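Local coordinates for phosphonopyruvate hydrolase (Variovorax sp., PDB 2DUA), which hydrolyses phosphonopyruvate to pyruvate and phosphate with the help of a divalent metal ion such as magnesium, cobalt or manganese, at residues G38-G43 against I79-T84; A106-D111 against V151-V156; E194-V199 against A224-V229. All blocks are in the same frame, centred on the assembly; numbering follows the deposited sequence.

Contact 1. Residues G38-G43 against I79-T84; sequences GIWGSG and IADIDT. With MG (magnesium ion), chain D; OXL (oxalate ion), chain C.
Backbone bonds join 38-43 to 79-84 as parallel strands: Ile79 N donates to Ile39 O and Gly41 N to Ile79 O, both almost straight at 2.8 Å. The third, from Asp81 N to Gly41 O, stretches to 3.2 Å and arrives above the carbonyl plane; His63 also bonds to Gly41 O.

Among the side chains, the Trp40 indole spans Ile79 and Asp81. With CG anti to the backbone N (chi1 165°), it crosses Ile79 at about a right angle, CE3 lying 3.8 Å from Ile79 CG2, and its CH2 reaches Asp81 CB at 3.4 Å. Strands 38-41 and 78-81 are the second and third of the TIM barrel, and their C-terminal ends carry the substrate and metal site.

Polar contacts take over there. Asp81 OD2 binds magnesium at 2.1 Å and accepts a bond from Gly43 N on its anti side, 30° out of the carboxylate plane, while OD1 closes an Asx turn with Asp83 N. Oxalate chelates the same metal through O2 and O3; its O1 takes bonds from Trp40 NE1 (2.9 Å) and Ser42 OG (2.6 Å). A leucine in place of Trp40 would probably leave oxalate O1 without its indole N-H partner and open a gap beside Asp81 CB.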
ATOM      1  N   GLY A  38      -4.072  -8.067 -25.608  1.00  9.57           N
ATOM      2  CA  GLY A  38      -3.567  -8.021 -24.250  1.00 12.10           C
ATOM      3  C   GLY A  38      -3.449  -6.591 -23.713  1.00 10.78           C
ATOM      4  O   GLY A  38      -3.703  -5.614 -24.424  1.00 10.96           O
ATOM      5  N   ILE A  39      -3.123  -6.482 -22.424  1.00 10.89           N
ATOM      6  CA  ILE A  39      -2.931  -5.186 -21.789  1.00  9.33           C
ATOM      7  C   ILE A  39      -1.440  -4.999 -21.549  1.00 10.58           C
ATOM      8  O   ILE A  39      -0.772  -5.960 -21.173  1.00 11.18           O
ATOM      9  CB  ILE A  39      -3.582  -5.142 -20.381  1.00 11.53           C
ATOM     10  CG1 ILE A  39      -5.095  -5.361 -20.491  1.00 11.29           C
ATOM     11  CG2 ILE A  39      -3.260  -3.780 -19.670  1.00  8.68           C
ATOM     12  CD1 ILE A  39      -5.864  -4.405 -21.504  1.00 10.89           C
ATOM     13  N   TRP A  40      -0.932  -3.765 -21.724  1.00 10.70           N
ATOM     14  CA  TRP A  40       0.465  -3.435 -21.447  1.00  9.50           C
ATOM     15  C   TRP A  40       0.464  -2.589 -20.137  1.00 10.64           C
ATOM     16  O   TRP A  40      -0.046  -1.468 -20.115  1.00 10.46           O
ATOM     17  CB  TRP A  40       1.053  -2.658 -22.652  1.00 10.33           C
ATOM     18  CG  TRP A  40       2.401  -1.898 -22.464  1.00  7.92           C
ATOM     19  CD1 TRP A  40       2.638  -0.603 -22.830  1.00  8.96           C
ATOM     20  CD2 TRP A  40       3.679  -2.418 -21.999  1.00  9.61           C
ATOM     21  NE1 TRP A  40       3.967  -0.274 -22.626  1.00  8.98           N
ATOM     22  CE2 TRP A  40       4.621  -1.374 -22.121  1.00  9.15           C
ATOM     23  CE3 TRP A  40       4.110  -3.665 -21.493  1.00 10.32           C
ATOM     24  CZ2 TRP A  40       5.947  -1.530 -21.768  1.00  8.73           C
ATOM     25  CZ3 TRP A  40       5.447  -3.821 -21.138  1.00  8.40           C
ATOM     26  CH2 TRP A  40       6.357  -2.757 -21.280  1.00  9.89           C
ATOM     27  N   GLY A  41       1.031  -3.141 -19.066  1.00  9.70           N
ATOM     28  CA  GLY A  41       1.071  -2.447 -17.782  1.00 10.29           C
ATOM     29  C   GLY A  41       2.276  -1.530 -17.790  1.00 10.83           C
ATOM     30  O   GLY A  41       3.261  -1.771 -17.135  1.00 10.60           O
ATOM     31  N   SER A  42       2.142  -0.458 -18.576  1.00 11.60           N
ATOM     32  CA  SER A  42       3.163   0.543 -18.828  1.00 10.14           C
ATOM     33  C   SER A  42       3.664   1.356 -17.604  1.00 11.20           C
ATOM     34  O   SER A  42       2.829   1.985 -16.894  1.00  8.70           O
ATOM     35  CB  SER A  42       2.582   1.519 -19.863  1.00  8.47           C
ATOM     36  OG  SER A  42       3.514   2.545 -20.039  1.00 10.43           O
ATOM     37  N   GLY A  43       4.991   1.385 -17.375  1.00  9.29           N
ATOM     38  CA  GLY A  43       5.507   2.156 -16.249  1.00 11.20           C
ATOM     39  C   GLY A  43       5.391   3.610 -16.679  1.00 10.78           C
ATOM     40  O   GLY A  43       5.186   4.499 -15.877  1.00 12.07           O
ATOM     41  N   ILE A  79       0.739  -7.887 -19.802  1.00  9.02           N
ATOM     42  CA  ILE A  79       2.194  -7.848 -19.966  1.00  9.97           C
ATOM     43  C   ILE A  79       2.689  -6.714 -19.048  1.00 10.27           C
ATOM     44  O   ILE A  79       2.346  -5.549 -19.261  1.00 11.61           O
ATOM     45  CB  ILE A  79       2.590  -7.513 -21.432  1.00 10.28           C
ATOM     46  CG1 ILE A  79       1.997  -8.557 -22.397  1.00 10.04           C
ATOM     47  CG2 ILE A  79       4.158  -7.455 -21.547  1.00  9.45           C
ATOM     48  CD1 ILE A  79       2.315  -8.297 -23.906  1.00 11.38           C
ATOM     49  N   ALA A  80       3.484  -7.050 -18.028  1.00 10.38           N
ATOM     50  CA  ALA A  80       3.985  -6.066 -17.052  1.00  9.71           C
ATOM     51  C   ALA A  80       5.329  -5.486 -17.362  1.00 10.89           C
ATOM     52  O   ALA A  80       6.284  -6.196 -17.641  1.00 10.86           O
ATOM     53  CB  ALA A  80       4.036  -6.683 -15.626  1.00 11.47           C
ATOM     54  N   ASP A  81       5.418  -4.166 -17.312  1.00 10.23           N
ATOM     55  CA  ASP A  81       6.697  -3.479 -17.548  1.00 10.86           C
ATOM     56  C   ASP A  81       7.429  -3.445 -16.212  1.00 11.78           C
ATOM     57  O   ASP A  81       6.948  -2.795 -15.276  1.00 12.42           O
ATOM     58  CB  ASP A  81       6.390  -2.048 -17.982  1.00 11.12           C
ATOM     59  CG  ASP A  81       7.632  -1.199 -18.211  1.00 11.40           C
ATOM     60  OD1 ASP A  81       8.811  -1.647 -18.088  1.00 11.04           O
ATOM     61  OD2 ASP A  81       7.357  -0.029 -18.517  1.00 12.02           O
ATOM     62  N   ILE A  82       8.551  -4.154 -16.077  1.00 10.71           N
ATOM     63  CA  ILE A  82       9.261  -4.083 -14.804  1.00 11.60           C
ATOM     64  C   ILE A  82      10.598  -3.321 -14.925  1.00 12.91           C
ATOM     65  O   ILE A  82      11.539  -3.504 -14.111  1.00 13.92           O
ATOM     66  CB  ILE A  82       9.497  -5.465 -14.145  1.00  9.28           C
ATOM     67  CG1 ILE A  82      10.259  -6.416 -15.042  1.00 11.06           C
ATOM     68  CG2 ILE A  82       8.114  -6.073 -13.819  1.00 13.43           C
ATOM     69  CD1 ILE A  82      10.814  -7.687 -14.252  1.00 12.57           C
ATOM     70  N   ASP A  83      10.689  -2.475 -15.937  1.00 14.36           N
ATOM     71  CA  ASP A  83      11.905  -1.646 -16.134  1.00 15.30           C
ATOM     72  C   ASP A  83      13.182  -2.487 -16.138  1.00 16.23           C
ATOM     73  O   ASP A  83      13.280  -3.428 -16.923  1.00 16.85           O
ATOM     74  CB  ASP A  83      12.017  -0.573 -15.034  1.00 19.19           C
ATOM     75  CG  ASP A  83      10.905   0.493 -15.083  1.00 26.06           C
ATOM     76  OD1 ASP A  83      10.963   1.408 -14.233  1.00 30.96           O
ATOM     77  OD2 ASP A  83       9.964   0.449 -15.920  1.00 28.70           O
ATOM     78  N   THR A  84      14.161  -2.171 -15.274  1.00 14.16           N
ATOM     79  CA  THR A  84      15.381  -2.984 -15.241  1.00 15.55           C
ATOM     80  C   THR A  84      15.374  -4.126 -14.214  1.00 15.48           C
ATOM     81  O   THR A  84      16.428  -4.722 -13.967  1.00 14.45           O
ATOM     82  CB  THR A  84      16.666  -2.146 -14.981  1.00 15.61           C
ATOM     83  OG1 THR A  84      16.564  -1.530 -13.701  1.00 17.55           O
ATOM     84  CG2 THR A  84      16.835  -1.031 -16.016  1.00 14.74           C
TER
HETATM   85 MG    MG D 292       8.414   1.630 -19.249  1.00 22.64          MG
HETATM   86  C1  OXL C 291       6.426   1.987 -21.255  1.00 23.25           C
HETATM   87  C2  OXL C 291       7.574   1.458 -22.016  1.00 23.69           C
HETATM   88  O1  OXL C 291       5.285   2.138 -21.859  1.00 19.86           O
HETATM   89  O2  OXL C 291       8.580   1.038 -21.366  1.00 24.47           O
HETATM   90  O3  OXL C 291       6.624   2.248 -20.050  1.00 19.68           O
HETATM   91  O4  OXL C 291       7.509   1.415 -23.263  1.00 25.03           O
HETATM   92  O   HOH W   1      10.265   0.462 -18.737  1.00 16.05           O
HETATM   93  O   HOH W   2       8.624   2.407 -17.141  1.00 20.62           O
HETATM   94  O   HOH W   3       9.647   3.324 -19.710  1.00 15.56           O

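Contact 2. Residues A106-D111 against V151-V156; sequences AIVMED and VVIARV. With OXL (oxalate ion), chain C.
Arg155 and Glu110 run side by side, pointing the same way, from the ends of two neighbouring parallel strands, the fourth and fifth of the TIM barrel. Glu110 CB and Arg155 CB are 3.7 Å apart. Arg155 continues as an extended chain, CG anti to the backbone N (chi1 174°), which carries its guanidinium to the oxalate: NH1 donates to oxalate O4 at 3.1 Å with an angle of 159° at the hydrogen. Such an arginine at the mouth of the barrel fits its role in binding the substrate. Glu110 OE2 stays 4.2 Å from Arg155 NE and well out of the guanidinium plane, so at most its charge is likely to be felt; no N-H points at it. Instead NE pairs with Glu157 in a salt bridge, which should limit rotation of the guanidinium.

Beneath this polar end, apolar groups fill the same face of the sheet. Val108 CG2 packs against Ile153 CB at 3.8 Å, Val108 CG1 meets the root of Arg155, and Ala106 CB lies beside Val151 CB. On the other face, Ile107 and Val152 lie alongside each other, with Met109 and Ala154 against helix 131-144.

Five backbone bonds hold the register, alternating in direction from Ile107 N to Asp111 N. Asp111 bonds outward to Tyr175 through OD2. The ladder's final bond, from Asp111 N to Arg155 O, measures 3.2 Å and is bent to 142° at the hydrogen.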
ATOM      1  N   ALA A 106       3.183 -11.954 -18.426  1.00 11.08           N
ATOM      2  CA  ALA A 106       4.533 -11.720 -18.923  1.00 11.01           C
ATOM      3  C   ALA A 106       5.137 -10.497 -18.264  1.00 10.17           C
ATOM      4  O   ALA A 106       4.430  -9.641 -17.735  1.00 10.06           O
ATOM      5  CB  ALA A 106       4.524 -11.493 -20.451  1.00 10.40           C
ATOM      6  N   ILE A 107       6.464 -10.441 -18.297  1.00 10.98           N
ATOM      7  CA  ILE A 107       7.158  -9.252 -17.834  1.00 11.80           C
ATOM      8  C   ILE A 107       8.081  -8.822 -18.947  1.00 11.25           C
ATOM      9  O   ILE A 107       8.489  -9.645 -19.783  1.00 12.25           O
ATOM     10  CB  ILE A 107       7.958  -9.470 -16.488  1.00 12.54           C
ATOM     11  CG1 ILE A 107       8.879 -10.704 -16.558  1.00 13.79           C
ATOM     12  CG2 ILE A 107       6.944  -9.545 -15.333  1.00 11.24           C
ATOM     13  CD1 ILE A 107      10.280 -10.366 -17.128  1.00 17.41           C
ATOM     14  N   VAL A 108       8.352  -7.520 -18.999  1.00 11.43           N
ATOM     15  CA  VAL A 108       9.316  -6.927 -19.938  1.00 11.56           C
ATOM     16  C   VAL A 108      10.396  -6.258 -19.064  1.00  9.93           C
ATOM     17  O   VAL A 108      10.084  -5.456 -18.196  1.00 11.21           O
ATOM     18  CB  VAL A 108       8.680  -5.886 -20.815  1.00 11.46           C
ATOM     19  CG1 VAL A 108       9.760  -5.185 -21.620  1.00 11.75           C
ATOM     20  CG2 VAL A 108       7.624  -6.579 -21.740  1.00 11.51           C
ATOM     21  N   MET A 109      11.647  -6.641 -19.275  1.00  9.85           N
ATOM     22  CA  MET A 109      12.785  -6.154 -18.511  1.00 10.96           C
ATOM     23  C   MET A 109      13.825  -5.668 -19.520  1.00 10.94           C
ATOM     24  O   MET A 109      14.123  -6.344 -20.477  1.00 11.41           O
ATOM     25  CB  MET A 109      13.351  -7.292 -17.632  1.00 10.76           C
ATOM     26  CG  MET A 109      14.402  -6.853 -16.679  1.00 11.63           C
ATOM     27  SD  MET A 109      14.968  -8.127 -15.483  1.00 16.38           S
ATOM     28  CE  MET A 109      15.162  -9.531 -16.456  1.00 11.84           C
ATOM     29  N   GLU A 110      14.384  -4.494 -19.291  1.00 12.56           N
ATOM     30  CA  GLU A 110      15.317  -3.925 -20.230  1.00 14.77           C
ATOM     31  C   GLU A 110      16.761  -3.931 -19.716  1.00 14.19           C
ATOM     32  O   GLU A 110      16.998  -3.984 -18.506  1.00 14.18           O
ATOM     33  CB  GLU A 110      14.861  -2.515 -20.550  1.00 15.93           C
ATOM     34  CG  GLU A 110      14.991  -1.583 -19.358  1.00 18.59           C
ATOM     35  CD  GLU A 110      14.051  -0.383 -19.481  1.00 23.79           C
ATOM     36  OE1 GLU A 110      14.475   0.747 -19.110  1.00 25.73           O
ATOM     37  OE2 GLU A 110      12.887  -0.573 -19.929  1.00 23.75           O
ATOM     38  N   ASP A 111      17.722  -3.838 -20.635  1.00 14.33           N
ATOM     39  CA  ASP A 111      19.151  -3.920 -20.268  1.00 14.84           C
ATOM     40  C   ASP A 111      19.871  -2.609 -19.962  1.00 17.29           C
ATOM     41  O   ASP A 111      21.098  -2.528 -20.030  1.00 16.19           O
ATOM     42  CB  ASP A 111      19.941  -4.699 -21.351  1.00 16.04           C
ATOM     43  CG  ASP A 111      19.791  -4.099 -22.746  1.00 14.65           C
ATOM     44  OD1 ASP A 111      19.138  -3.055 -22.931  1.00 15.29           O
ATOM     45  OD2 ASP A 111      20.338  -4.700 -23.675  1.00 18.54           O
ATOM     46  N   VAL A 151       5.616 -15.646 -19.582  1.00 13.94           N
ATOM     47  CA  VAL A 151       6.570 -15.194 -20.583  1.00 11.74           C
ATOM     48  C   VAL A 151       7.587 -14.129 -20.143  1.00 11.56           C
ATOM     49  O   VAL A 151       7.251 -13.108 -19.561  1.00  9.37           O
ATOM     50  CB  VAL A 151       5.745 -14.715 -21.886  1.00 11.03           C
ATOM     51  CG1 VAL A 151       6.650 -14.057 -22.923  1.00 11.57           C
ATOM     52  CG2 VAL A 151       5.018 -15.930 -22.506  1.00 12.53           C
ATOM     53  N   VAL A 152       8.856 -14.365 -20.448  1.00 11.90           N
ATOM     54  CA  VAL A 152       9.896 -13.389 -20.081  1.00 10.34           C
ATOM     55  C   VAL A 152      10.353 -12.683 -21.358  1.00 11.01           C
ATOM     56  O   VAL A 152      10.863 -13.315 -22.258  1.00  9.49           O
ATOM     57  CB  VAL A 152      11.082 -14.122 -19.398  1.00 12.44           C
ATOM     58  CG1 VAL A 152      12.215 -13.116 -19.099  1.00 12.16           C
ATOM     59  CG2 VAL A 152      10.590 -14.794 -18.136  1.00 10.80           C
ATOM     60  N   ILE A 153      10.130 -11.365 -21.452  1.00 10.78           N
ATOM     61  CA  ILE A 153      10.497 -10.618 -22.628  1.00  9.03           C
ATOM     62  C   ILE A 153      11.681  -9.717 -22.274  1.00 10.35           C
ATOM     63  O   ILE A 153      11.631  -9.001 -21.312  1.00 11.09           O
ATOM     64  CB  ILE A 153       9.334  -9.729 -23.126  1.00  9.84           C
ATOM     65  CG1 ILE A 153       8.099 -10.595 -23.426  1.00 10.46           C
ATOM     66  CG2 ILE A 153       9.760  -8.909 -24.399  1.00 10.44           C
ATOM     67  CD1 ILE A 153       6.803  -9.823 -23.672  1.00 11.05           C
ATOM     68  N   ALA A 154      12.767  -9.835 -23.031  1.00 10.72           N
ATOM     69  CA  ALA A 154      13.973  -9.022 -22.830  1.00 10.23           C
ATOM     70  C   ALA A 154      13.944  -7.866 -23.832  1.00 11.37           C
ATOM     71  O   ALA A 154      13.843  -8.047 -25.062  1.00 11.17           O
ATOM     72  CB  ALA A 154      15.263  -9.868 -23.059  1.00 10.13           C
ATOM     73  N   ARG A 155      14.056  -6.671 -23.283  1.00 11.18           N
ATOM     74  CA  ARG A 155      14.036  -5.453 -24.076  1.00 12.41           C
ATOM     75  C   ARG A 155      15.452  -4.965 -24.301  1.00 12.91           C
ATOM     76  O   ARG A 155      16.192  -4.674 -23.346  1.00 12.35           O
ATOM     77  CB  ARG A 155      13.249  -4.381 -23.348  1.00 11.07           C
ATOM     78  CG  ARG A 155      13.317  -3.053 -24.064  1.00 14.93           C
ATOM     79  CD  ARG A 155      12.247  -2.148 -23.454  1.00 17.29           C
ATOM     80  NE  ARG A 155      12.254  -0.845 -24.104  1.00 21.22           N
ATOM     81  CZ  ARG A 155      11.162  -0.074 -24.229  1.00 24.41           C
ATOM     82  NH1 ARG A 155       9.975  -0.468 -23.730  1.00 23.29           N
ATOM     83  NH2 ARG A 155      11.249   1.075 -24.907  1.00 25.13           N
ATOM     84  N   VAL A 156      15.832  -4.893 -25.576  1.00 13.38           N
ATOM     85  CA  VAL A 156      17.193  -4.480 -25.984  1.00 13.83           C
ATOM     86  C   VAL A 156      17.205  -2.953 -26.286  1.00 14.82           C
ATOM     87  O   VAL A 156      16.502  -2.475 -27.202  1.00 12.86           O
ATOM     88  CB  VAL A 156      17.626  -5.295 -27.280  1.00 13.35           C
ATOM     89  CG1 VAL A 156      18.997  -4.760 -27.852  1.00 15.01           C
ATOM     90  CG2 VAL A 156      17.732  -6.808 -26.945  1.00 12.96           C
TER
HETATM   91  C1  OXL C 291       6.426   1.987 -21.255  1.00 23.25           C
HETATM   92  C2  OXL C 291       7.574   1.458 -22.016  1.00 23.69           C
HETATM   93  O1  OXL C 291       5.285   2.138 -21.859  1.00 19.86           O
HETATM   94  O2  OXL C 291       8.580   1.038 -21.366  1.00 24.47           O
HETATM   95  O3  OXL C 291       6.624   2.248 -20.050  1.00 19.68           O
HETATM   96  O4  OXL C 291       7.509   1.415 -23.263  1.00 25.03           O

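Contact 3. Residues E194-V199 against A224-V229; sequences EILAFV and AALSKV
Leu226 pushes its forked end against helix 194-199, touching both Leu196 and Val199, on the outer layer of the TIM barrel. Helix 193-201 precedes the seventh strand, 208-210; the loop 224-229 leads into the eighth, 229-234. One methyl of the fork, Leu226 CD1, comes to 3.9 Å from Leu196 CD2. The other, Leu226 CD2, is 4.2 Å from both Val199 CG1 and Leu196 CD2. Leu226 crosses each of these helix side chains at about a right angle, its fork lying against two bumps about one helical turn apart.

Val199 is the bump that fits from the helix side into the hollow bounded by Leu226, the base of Lys228 and Val229. CG1, anti to the backbone N (chi1 168°), turns to Leu226 and Lys228, whereas CG2 meets Val229 CG2 at 4.3 Å, where the eighth strand begins. Leu208 and Leu210 of the seventh strand continue this apolar layer inward.

A type I turn from Leu226 to Val229 brings Lys228 round to the helix. Its chain, extended beyond CG, lays CD and CE close to Val199 O. The ammonium bonds to the carbonyls of Lys200 and Trp202 at the C-terminal end of helix 193-201. Its third backbone partner is Val199 O, which Lys228 NZ reaches at 2.9 Å, in the carbonyl plane.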
ATOM      1  N   GLU A 194      15.663   2.236 -39.155  1.00 24.26           N
ATOM      2  CA  GLU A 194      16.515   1.516 -38.221  1.00 24.24           C
ATOM      3  C   GLU A 194      15.851   0.245 -37.686  1.00 23.18           C
ATOM      4  O   GLU A 194      16.445  -0.820 -37.699  1.00 23.27           O
ATOM      5  CB  GLU A 194      16.895   2.437 -37.075  1.00 24.58           C
ATOM      6  CG  GLU A 194      17.637   1.730 -35.971  1.00 27.20           C
ATOM      7  CD  GLU A 194      18.132   2.685 -34.892  1.00 28.89           C
ATOM      8  OE1 GLU A 194      17.316   3.086 -34.050  1.00 29.22           O
ATOM      9  OE2 GLU A 194      19.337   3.019 -34.893  1.00 28.62           O
ATOM     10  N   ILE A 195      14.613   0.375 -37.232  1.00 22.23           N
ATOM     11  CA  ILE A 195      13.832  -0.746 -36.704  1.00 21.81           C
ATOM     12  C   ILE A 195      13.616  -1.868 -37.750  1.00 20.99           C
ATOM     13  O   ILE A 195      13.858  -3.063 -37.489  1.00 20.14           O
ATOM     14  CB  ILE A 195      12.443  -0.212 -36.147  1.00 22.08           C
ATOM     15  CG1 ILE A 195      12.635   0.186 -34.705  1.00 24.54           C
ATOM     16  CG2 ILE A 195      11.376  -1.313 -36.097  1.00 23.39           C
ATOM     17  CD1 ILE A 195      12.904  -1.031 -33.768  1.00 23.20           C
ATOM     18  N   LEU A 196      13.163  -1.481 -38.928  1.00 19.04           N
ATOM     19  CA  LEU A 196      12.943  -2.417 -40.005  1.00 20.19           C
ATOM     20  C   LEU A 196      14.275  -3.149 -40.398  1.00 18.94           C
ATOM     21  O   LEU A 196      14.293  -4.363 -40.656  1.00 18.87           O
ATOM     22  CB  LEU A 196      12.330  -1.659 -41.184  1.00 18.85           C
ATOM     23  CG  LEU A 196      10.910  -1.096 -40.964  1.00 18.98           C
ATOM     24  CD1 LEU A 196      10.435  -0.362 -42.246  1.00 18.17           C
ATOM     25  CD2 LEU A 196       9.941  -2.277 -40.731  1.00 18.99           C
ATOM     26  N   ALA A 197      15.387  -2.430 -40.419  1.00 19.16           N
ATOM     27  CA  ALA A 197      16.678  -3.070 -40.739  1.00 17.68           C
ATOM     28  C   ALA A 197      16.989  -4.089 -39.641  1.00 17.96           C
ATOM     29  O   ALA A 197      17.486  -5.181 -39.933  1.00 19.66           O
ATOM     30  CB  ALA A 197      17.791  -2.035 -40.806  1.00 18.12           C
ATOM     31  N   PHE A 198      16.716  -3.763 -38.377  1.00 16.07           N
ATOM     32  CA  PHE A 198      16.976  -4.750 -37.329  1.00 15.94           C
ATOM     33  C   PHE A 198      16.139  -6.006 -37.531  1.00 17.33           C
ATOM     34  O   PHE A 198      16.654  -7.117 -37.431  1.00 14.44           O
ATOM     35  CB  PHE A 198      16.730  -4.198 -35.933  1.00 15.01           C
ATOM     36  CG  PHE A 198      16.922  -5.217 -34.849  1.00 14.74           C
ATOM     37  CD1 PHE A 198      18.127  -5.305 -34.154  1.00 13.50           C
ATOM     38  CD2 PHE A 198      15.888  -6.095 -34.521  1.00 14.28           C
ATOM     39  CE1 PHE A 198      18.309  -6.245 -33.153  1.00 12.06           C
ATOM     40  CE2 PHE A 198      16.052  -7.053 -33.518  1.00 15.09           C
ATOM     41  CZ  PHE A 198      17.301  -7.118 -32.825  1.00 13.28           C
ATOM     42  N   VAL A 199      14.853  -5.825 -37.825  1.00 17.52           N
ATOM     43  CA  VAL A 199      13.954  -6.946 -38.025  1.00 19.28           C
ATOM     44  C   VAL A 199      14.423  -7.859 -39.160  1.00 20.76           C
ATOM     45  O   VAL A 199      14.427  -9.088 -39.006  1.00 19.37           O
ATOM     46  CB  VAL A 199      12.545  -6.461 -38.311  1.00 20.25           C
ATOM     47  CG1 VAL A 199      11.702  -7.629 -38.813  1.00 22.20           C
ATOM     48  CG2 VAL A 199      11.918  -5.872 -37.016  1.00 20.74           C
ATOM     49  N   ALA A 224       2.223  -7.080 -39.542  1.00 14.60           N
ATOM     50  CA  ALA A 224       1.879  -8.474 -39.809  1.00 16.16           C
ATOM     51  C   ALA A 224       2.823  -8.969 -40.932  1.00 15.53           C
ATOM     52  O   ALA A 224       3.222 -10.103 -40.930  1.00 17.34           O
ATOM     53  CB  ALA A 224       0.393  -8.604 -40.283  1.00 14.92           C
ATOM     54  N   ALA A 225       3.142  -8.105 -41.882  1.00 15.02           N
ATOM     55  CA  ALA A 225       4.033  -8.441 -43.014  1.00 16.22           C
ATOM     56  C   ALA A 225       5.428  -8.810 -42.515  1.00 16.28           C
ATOM     57  O   ALA A 225       6.250  -9.358 -43.245  1.00 14.99           O
ATOM     58  CB  ALA A 225       4.121  -7.229 -43.994  1.00 15.90           C
ATOM     59  N   LEU A 226       5.691  -8.532 -41.244  1.00 16.65           N
ATOM     60  CA  LEU A 226       6.987  -8.880 -40.644  1.00 15.22           C
ATOM     61  C   LEU A 226       6.740 -10.148 -39.800  1.00 16.35           C
ATOM     62  O   LEU A 226       6.353 -10.080 -38.591  1.00 13.67           O
ATOM     63  CB  LEU A 226       7.499  -7.719 -39.766  1.00 15.72           C
ATOM     64  CG  LEU A 226       7.602  -6.302 -40.376  1.00 15.93           C
ATOM     65  CD1 LEU A 226       7.816  -5.242 -39.229  1.00 14.35           C
ATOM     66  CD2 LEU A 226       8.766  -6.225 -41.390  1.00 15.93           C
ATOM     67  N   SER A 227       7.002 -11.294 -40.437  1.00 13.69           N
ATOM     68  CA  SER A 227       6.759 -12.574 -39.842  1.00 15.79           C
ATOM     69  C   SER A 227       7.478 -12.768 -38.512  1.00 14.72           C
ATOM     70  O   SER A 227       6.996 -13.517 -37.672  1.00 14.81           O
ATOM     71  CB  SER A 227       7.171 -13.681 -40.826  1.00 17.81           C
ATOM     72  OG  SER A 227       6.384 -13.544 -41.989  1.00 19.36           O
ATOM     73  N   LYS A 228       8.633 -12.132 -38.355  1.00 13.99           N
ATOM     74  CA  LYS A 228       9.420 -12.261 -37.128  1.00 15.20           C
ATOM     75  C   LYS A 228       8.845 -11.533 -35.892  1.00 14.77           C
ATOM     76  O   LYS A 228       9.250 -11.829 -34.757  1.00 15.53           O
ATOM     77  CB  LYS A 228      10.853 -11.757 -37.386  1.00 17.29           C
ATOM     78  CG  LYS A 228      11.673 -12.585 -38.402  1.00 15.40           C
ATOM     79  CD  LYS A 228      13.033 -11.881 -38.640  1.00 17.39           C
ATOM     80  CE  LYS A 228      13.878 -12.472 -39.841  1.00 19.93           C
ATOM     81  NZ  LYS A 228      15.194 -11.732 -39.921  1.00 17.20           N
ATOM     82  N   VAL A 229       7.905 -10.602 -36.102  1.00 14.60           N
ATOM     83  CA  VAL A 229       7.313  -9.836 -34.980  1.00 11.50           C
ATOM     84  C   VAL A 229       6.110 -10.579 -34.490  1.00 13.06           C
ATOM     85  O   VAL A 229       5.203 -10.850 -35.280  1.00 12.95           O
ATOM     86  CB  VAL A 229       6.891  -8.422 -35.466  1.00 11.64           C
ATOM     87  CG1 VAL A 229       6.208  -7.617 -34.326  1.00  9.27           C
ATOM     88  CG2 VAL A 229       8.154  -7.654 -35.950  1.00  8.31           C
TER

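Contacts 1 and 2 are consecutive parts of one barrel wall, their centres 9 Å apart. Strands 78-81 and 106-110 are neighbours: Ala80 N lies 2.8 Å from Ala106 O and Ala80 O equally far from Val108 N, probable hydrogen bonds that continue the sheet. Inside the barrel, Val108 CG2 packs 3.6 Å from both Trp40 CZ3 and Ile79 CG2. Both contacts reach the oxalate, contact 1 also supplying Asp81, a ligand of the magnesium that the oxalate chelates, and contact 2 the arginine; Phe44 N adds another bond. Contact 3 lies on the outside, its centre about 22 Å from that of contact 1 and about 18 Å from that of contact 2, and touches neither.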